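Side-chain contacts in glutathione peroxidase (PDB 2V1M), which catalyses the reduction of hydrogen peroxide to water, converting two molecules of glutathione to glutathione disulfide: residues 12-17 / 115-120; 27-32 / 66-71. All blocks are in the same frame, centred on the assembly; numbering follows the deposited sequence.

Interaction 1. Residues 12-17 / 115-120; sequences YEFTVK and YKFLKS
Phe14 and Phe117 make this buried contact by themselves. The outer end of the Phe14 ring reaches the root of the Phe117 side chain. Phe14 CZ lies 3.5 Å from Phe117 CB, and Phe14 CE2 lies 3.6 Å from Phe117 CG. Phe14 CE2 also comes within 3.7 Å of Phe117 CD2, so this corner of the ring rides along the start of its partner. The pair is an oblique aromatic contact, with ring centroids 5.4 Å apart and planes inclined at 44°. As whole side chains, the two phenylalanines cross at roughly a right angle.

The first torsions differ. Phe14 CG stands beside its own backbone N and trans to the carbonyl carbon (chi1 -55°), which sends the ring out toward the helix. In Phe117, CG lies trans to the backbone N (chi1 176°), which takes the ring past the CE2 corner of Phe14 and leaves CB and CG facing its tip. The backbones stay well apart, with Phe14 CA and Phe117 CA 9.3 Å from each other. The Phe14 ring spans most of that gap.

Phe14 is hydrogen-bonded through its backbone to Leu26, and its ring meets Trp8 edge-to-face. One turn on from Phe117, Ser120 OG donates to the main-chain carbonyl Phe117 O at 2.7 Å. This bond concerns the helix backbone and not the ring.

The contact ties the start of the small 15-17/23-25 hairpin to helix 113-121. Phe14 also touches Asp113 and Leu114 of that helix. Phe117 leans on Pro145 of strand 145-149, while Tyr115 and Leu118 pack on Ile36 of strand 33-39, the central strand of the thioredoxin-like sheet.

Interaction 2. Residues 27-32 / 66-71; sequences EKYRGH and RILAFP
Tyr29 turns its CG beside its own backbone N (chi1 -61°), and this carries the ring to Arg66 and Leu68. Arg66 bends at chi2 (-67°), which folds its guanidinium back over His32. The setting is a type II beta turn, Tyr29 to His32, which leads into strand 33-39 of the thioredoxin-like sheet. Gly31 takes the positive phi of the turn. Strand 65-71 runs parallel to strand 33-39 and supplies the other side of the contact.

The Tyr29 ring is held between aliphatic groups. Leu68 CD1 sits over one face in a CH-pi contact, 4.1 Å from the ring centroid. Lys28 CG covers the opposite face. Arg66 CG lies at the edge, in the ring plane, and Arg66 CB is 3.7 Å from Tyr29 CD1. The phenol is fixed at its far end by a hydrogen bond between Tyr29 OH and Asp99 OD2.

His32 and Arg66 meet face to face, offset and tilted, with planes 30° apart. The guanidinium has a second hold, because Arg66 NH1 is hydrogen-bonded to Val61 O. Arg30, within the turn, forms a salt bridge with Glu27 just before it, side-on through NE and NH2. Across the contact, the closest approach is Arg66 NH2 over the imidazole, 3.3 Å from His32 CE1.

How the interactions relate
The two contacts lie in one thioredoxin-like domain, with centres about 11 Å apart, and interaction 2 is nested in the chain loop closed by interaction 1. Their segments touch through Tyr12, which takes no part in the Phe14/Phe117 contact. Tyr12 OH packs on the turn of residues 27-32, 3.3 Å from Gly31 N and 3.4 Å from Arg30 CA. Tyr12 O also lies 3.6 Å from Glu27 CG. Both contacts border strand 33-39, with Tyr29 and Leu68 on Cys34. Position 43, by similarity the active site, follows this strand and belongs to neither contact. It is a changed residue here, seen as cysteinesulfonic acid; the natural residue is probably the selenocysteine.

Interaction 1. Residues 12-17 / 115-120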
loop_
_atom_site.group_PDB
_atom_site.type_symbol
_atom_site.label_atom_id
_atom_site.label_comp_id
_atom_site.label_asym_id
_atom_site.label_seq_id
_atom_site.Cartn_x
_atom_site.Cartn_y
_atom_site.Cartn_z
ATOM N N TYR A 12 -6.384 -11.314 -3.974
ATOM C CA TYR A 12 -6.910 -11.301 -5.346
ATOM C C TYR A 12 -8.430 -11.219 -5.385
ATOM O O TYR A 12 -8.988 -10.885 -6.434
ATOM C CB TYR A 12 -6.465 -12.565 -6.081
ATOM C CG TYR A 12 -5.001 -12.825 -6.021
ATOM C CD1 TYR A 12 -4.105 -11.787 -6.134
ATOM C CD2 TYR A 12 -4.510 -14.146 -5.870
ATOM C CE1 TYR A 12 -2.736 -12.041 -6.096
ATOM C CE2 TYR A 12 -3.156 -14.416 -5.856
ATOM C CZ TYR A 12 -2.277 -13.385 -5.953
ATOM O OH TYR A 12 -0.917 -13.688 -5.949
ATOM N N GLU A 13 -9.079 -11.500 -4.253
ATOM C CA GLU A 13 -10.542 -11.490 -4.220
ATOM C C GLU A 13 -11.123 -10.085 -4.287
ATOM O O GLU A 13 -12.334 -9.961 -4.540
ATOM C CB GLU A 13 -11.033 -12.194 -2.976
ATOM C CG GLU A 13 -10.711 -13.678 -3.058
ATOM C CD GLU A 13 -11.107 -14.457 -1.862
ATOM O OE1 GLU A 13 -11.612 -13.819 -0.913
ATOM O OE2 GLU A 13 -10.932 -15.695 -1.816
ATOM N N PHE A 14 -10.321 -9.048 -4.026
ATOM C CA PHE A 14 -10.843 -7.684 -3.843
ATOM C C PHE A 14 -10.726 -6.863 -5.105
ATOM O O PHE A 14 -9.795 -7.043 -5.910
ATOM C CB PHE A 14 -10.123 -6.973 -2.686
ATOM C CG PHE A 14 -10.216 -7.772 -1.448
ATOM C CD1 PHE A 14 -11.448 -7.894 -0.776
ATOM C CD2 PHE A 14 -9.132 -8.536 -1.013
ATOM C CE1 PHE A 14 -11.594 -8.739 0.316
ATOM C CE2 PHE A 14 -9.272 -9.393 0.070
ATOM C CZ PHE A 14 -10.479 -9.515 0.713
ATOM N N THR A 15 -11.665 -5.919 -5.236
ATOM C CA THR A 15 -11.706 -4.970 -6.319
ATOM C C THR A 15 -11.657 -3.579 -5.700
ATOM O O THR A 15 -12.323 -3.321 -4.665
ATOM C CB THR A 15 -12.999 -5.169 -7.185
ATOM O OG1 THR A 15 -12.983 -6.515 -7.669
ATOM C CG2 THR A 15 -13.026 -4.264 -8.396
ATOM N N VAL A 16 -10.861 -2.694 -6.290
ATOM C CA VAL A 16 -10.629 -1.344 -5.754
ATOM C C VAL A 16 -10.642 -0.368 -6.897
ATOM O O VAL A 16 -10.309 -0.702 -8.045
ATOM C CB VAL A 16 -9.293 -1.263 -4.972
ATOM C CG1 VAL A 16 -9.373 -2.057 -3.655
ATOM C CG2 VAL A 16 -8.116 -1.742 -5.806
ATOM N N LYS A 17 -10.986 0.871 -6.598
ATOM C CA LYS A 17 -10.972 1.939 -7.598
ATOM C C LYS A 17 -9.578 2.578 -7.613
ATOM O O LYS A 17 -9.074 3.026 -6.585
ATOM C CB LYS A 17 -12.033 2.969 -7.216
ATOM C CG LYS A 17 -12.299 4.025 -8.300
ATOM C CD LYS A 17 -13.394 5.029 -7.889
ATOM C CE LYS A 17 -14.746 4.360 -7.571
ATOM N NZ LYS A 17 -15.267 3.657 -8.748
ATOM N N TYR A 115 -8.497 -3.839 3.352
ATOM C CA TYR A 115 -7.861 -3.573 4.641
ATOM C C TYR A 115 -8.437 -4.391 5.766
ATOM O O TYR A 115 -7.695 -4.793 6.674
ATOM C CB TYR A 115 -7.837 -2.062 4.946
ATOM C CG TYR A 115 -6.622 -1.405 4.327
ATOM C CD1 TYR A 115 -5.509 -1.092 5.089
ATOM C CD2 TYR A 115 -6.657 -1.010 2.999
ATOM C CE1 TYR A 115 -4.395 -0.421 4.500
ATOM C CE2 TYR A 115 -5.574 -0.336 2.405
ATOM C CZ TYR A 115 -4.452 -0.051 3.177
ATOM O OH TYR A 115 -3.342 0.576 2.633
ATOM N N LYS A 116 -9.740 -4.678 5.738
ATOM C CA LYS A 116 -10.274 -5.658 6.690
ATOM C C LYS A 116 -9.502 -6.970 6.562
ATOM O O LYS A 116 -9.103 -7.591 7.567
ATOM C CB LYS A 116 -11.778 -5.867 6.495
ATOM C CG LYS A 116 -12.577 -4.587 6.751
ATOM C CD LYS A 116 -14.101 -4.849 6.697
ATOM C CE LYS A 116 -14.869 -3.589 7.035
ATOM N NZ LYS A 116 -16.347 -3.880 7.103
ATOM N N PHE A 117 -9.276 -7.400 5.329
ATOM C CA PHE A 117 -8.535 -8.636 5.080
ATOM C C PHE A 117 -7.086 -8.530 5.560
ATOM O O PHE A 117 -6.576 -9.449 6.251
ATOM C CB PHE A 117 -8.592 -8.984 3.587
ATOM C CG PHE A 117 -7.784 -10.188 3.228
ATOM C CD1 PHE A 117 -8.221 -11.484 3.588
ATOM C CD2 PHE A 117 -6.577 -10.060 2.532
ATOM C CE1 PHE A 117 -7.479 -12.598 3.241
ATOM C CE2 PHE A 117 -5.832 -11.193 2.186
ATOM C CZ PHE A 117 -6.295 -12.459 2.537
ATOM N N LEU A 118 -6.368 -7.482 5.158
ATOM C CA LEU A 118 -4.958 -7.336 5.557
ATOM C C LEU A 118 -4.834 -7.415 7.086
ATOM O O LEU A 118 -3.985 -8.142 7.614
ATOM C CB LEU A 118 -4.405 -6.014 5.048
ATOM C CG LEU A 118 -4.246 -5.917 3.517
ATOM C CD1 LEU A 118 -3.871 -4.479 3.164
ATOM C CD2 LEU A 118 -3.180 -6.895 3.014
ATOM N N LYS A 119 -5.663 -6.644 7.786
ATOM C CA LYS A 119 -5.612 -6.616 9.257
ATOM C C LYS A 119 -6.019 -7.961 9.867
ATOM O O LYS A 119 -5.553 -8.288 10.956
ATOM C CB LYS A 119 -6.498 -5.499 9.803
ATOM C CG LYS A 119 -5.995 -4.097 9.485
ATOM C CD LYS A 119 -6.798 -3.023 10.210
ATOM C CE LYS A 119 -8.239 -2.969 9.768
ATOM N NZ LYS A 119 -8.966 -1.971 10.571
ATOM N N SER A 120 -6.843 -8.740 9.158
ATOM C CA SER A 120 -7.235 -10.063 9.670
ATOM C C SER A 120 -6.086 -11.074 9.561
ATOM O O SER A 120 -6.138 -12.139 10.206
ATOM C CB SER A 120 -8.454 -10.619 8.933
ATOM O OG SER A 120 -8.133 -11.147 7.668
#

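Interaction 2. Residues 27-32 / 66-71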
loop_
_atom_site.group_PDB
_atom_site.type_symbol
_atom_site.label_atom_id
_atom_site.label_comp_id
_atom_site.label_asym_id
_atom_site.label_seq_id
_atom_site.Cartn_x
_atom_site.Cartn_y
_atom_site.Cartn_z
ATOM N N GLU A 27 -6.739 -9.376 -8.761
ATOM C CA GLU A 27 -6.251 -10.467 -9.630
ATOM C C GLU A 27 -5.091 -10.005 -10.519
ATOM O O GLU A 27 -4.251 -10.819 -10.889
ATOM C CB GLU A 27 -7.392 -10.962 -10.525
ATOM C CG GLU A 27 -8.399 -11.870 -9.810
ATOM C CD GLU A 27 -7.874 -13.298 -9.693
ATOM O OE1 GLU A 27 -6.911 -13.617 -10.407
ATOM O OE2 GLU A 27 -8.422 -14.055 -8.867
ATOM N N LYS A 28 -5.065 -8.717 -10.868
ATOM C CA LYS A 28 -3.970 -8.085 -11.634
ATOM C C LYS A 28 -2.594 -8.442 -11.064
ATOM O O LYS A 28 -1.605 -8.529 -11.820
ATOM C CB LYS A 28 -4.149 -6.508 -11.631
ATOM C CG LYS A 28 -3.024 -5.695 -12.240
ATOM C CD LYS A 28 -3.392 -4.198 -12.278
ATOM C CE LYS A 28 -2.230 -3.329 -12.708
ATOM N NZ LYS A 28 -2.631 -1.953 -13.074
ATOM N N TYR A 29 -2.515 -8.620 -9.750
ATOM C CA TYR A 29 -1.243 -8.763 -9.037
ATOM C C TYR A 29 -0.835 -10.212 -8.778
ATOM O O TYR A 29 0.173 -10.463 -8.102
ATOM C CB TYR A 29 -1.295 -7.944 -7.739
ATOM C CG TYR A 29 -1.494 -6.468 -8.040
ATOM C CD1 TYR A 29 -0.451 -5.715 -8.546
ATOM C CD2 TYR A 29 -2.731 -5.871 -7.895
ATOM C CE1 TYR A 29 -0.642 -4.381 -8.886
ATOM C CE2 TYR A 29 -2.950 -4.517 -8.247
ATOM C CZ TYR A 29 -1.894 -3.789 -8.748
ATOM O OH TYR A 29 -2.134 -2.478 -9.067
ATOM N N ARG A 30 -1.578 -11.168 -9.342
ATOM C CA ARG A 30 -1.230 -12.581 -9.142
ATOM C C ARG A 30 0.210 -12.835 -9.576
ATOM O O ARG A 30 0.638 -12.438 -10.668
ATOM C CB ARG A 30 -2.148 -13.477 -9.960
ATOM C CG ARG A 30 -2.157 -14.918 -9.485
ATOM C CD ARG A 30 -3.289 -15.724 -10.126
ATOM N NE ARG A 30 -4.648 -15.522 -9.568
ATOM C CZ ARG A 30 -5.148 -16.222 -8.551
ATOM N NH1 ARG A 30 -4.377 -17.090 -7.927
ATOM N NH2 ARG A 30 -6.402 -16.031 -8.121
ATOM N N GLY A 31 0.957 -13.511 -8.715
ATOM C CA GLY A 31 2.321 -13.897 -9.034
ATOM C C GLY A 31 3.382 -12.851 -8.724
ATOM O O GLY A 31 4.560 -13.148 -8.894
ATOM N N HIS A 32 2.975 -11.664 -8.282
ATOM C CA HIS A 32 3.906 -10.575 -7.923
ATOM C C HIS A 32 3.896 -10.338 -6.434
ATOM O O HIS A 32 2.882 -10.522 -5.776
ATOM C CB HIS A 32 3.514 -9.307 -8.695
ATOM C CG HIS A 32 3.810 -9.440 -10.172
ATOM N ND1 HIS A 32 3.041 -8.877 -11.173
ATOM C CD2 HIS A 32 4.807 -10.109 -10.811
ATOM C CE1 HIS A 32 3.549 -9.196 -12.353
ATOM N NE2 HIS A 32 4.628 -9.933 -12.162
ATOM N N ARG A 66 5.331 -5.033 -6.861
ATOM C CA ARG A 66 4.293 -4.044 -7.158
ATOM C C ARG A 66 3.960 -3.299 -5.872
ATOM O O ARG A 66 3.607 -3.897 -4.875
ATOM C CB ARG A 66 3.045 -4.736 -7.745
ATOM C CG ARG A 66 3.349 -5.478 -9.068
ATOM C CD ARG A 66 3.707 -4.521 -10.182
ATOM N NE ARG A 66 3.933 -5.245 -11.435
ATOM C CZ ARG A 66 5.106 -5.779 -11.793
ATOM N NH1 ARG A 66 6.162 -5.753 -10.971
ATOM N NH2 ARG A 66 5.213 -6.394 -12.973
ATOM N N ILE A 67 4.073 -1.985 -5.914
ATOM C CA ILE A 67 3.709 -1.137 -4.795
ATOM C C ILE A 67 2.341 -0.537 -5.066
ATOM O O ILE A 67 2.103 -0.001 -6.170
ATOM C CB ILE A 67 4.785 -0.024 -4.570
ATOM C CG1 ILE A 67 6.132 -0.688 -4.245
ATOM C CG2 ILE A 67 4.331 0.956 -3.485
ATOM C CD1 ILE A 67 7.297 0.308 -4.253
ATOM N N LEU A 68 1.444 -0.650 -4.081
ATOM C CA LEU A 68 0.066 -0.177 -4.191
ATOM C C LEU A 68 -0.135 0.858 -3.094
ATOM O O LEU A 68 0.042 0.534 -1.912
ATOM C CB LEU A 68 -0.947 -1.310 -4.001
ATOM C CG LEU A 68 -1.055 -2.399 -5.048
ATOM C CD1 LEU A 68 0.108 -3.267 -5.158
ATOM C CD2 LEU A 68 -2.323 -3.189 -4.743
ATOM N N ALA A 69 -0.537 2.072 -3.472
ATOM C CA ALA A 69 -0.691 3.181 -2.504
ATOM C C ALA A 69 -2.150 3.614 -2.440
ATOM O O ALA A 69 -2.743 4.038 -3.456
ATOM C CB ALA A 69 0.187 4.349 -2.905
ATOM N N PHE A 70 -2.714 3.515 -1.230
ATOM C CA PHE A 70 -4.108 3.843 -0.939
ATOM C C PHE A 70 -4.191 5.113 -0.104
ATOM O O PHE A 70 -3.879 5.090 1.084
ATOM C CB PHE A 70 -4.781 2.683 -0.196
ATOM C CG PHE A 70 -5.029 1.502 -1.109
ATOM C CD1 PHE A 70 -6.195 1.443 -1.867
ATOM C CD2 PHE A 70 -4.074 0.491 -1.221
ATOM C CE1 PHE A 70 -6.420 0.404 -2.753
ATOM C CE2 PHE A 70 -4.295 -0.565 -2.106
ATOM C CZ PHE A 70 -5.462 -0.606 -2.877
ATOM N N PRO A 71 -4.629 6.225 -0.703
ATOM C CA PRO A 71 -4.843 7.447 0.099
ATOM C C PRO A 71 -5.914 7.192 1.152
ATOM O O PRO A 71 -6.888 6.481 0.922
ATOM C CB PRO A 71 -5.335 8.474 -0.934
ATOM C CG PRO A 71 -4.752 7.950 -2.286
ATOM C CD PRO A 71 -4.932 6.460 -2.142
#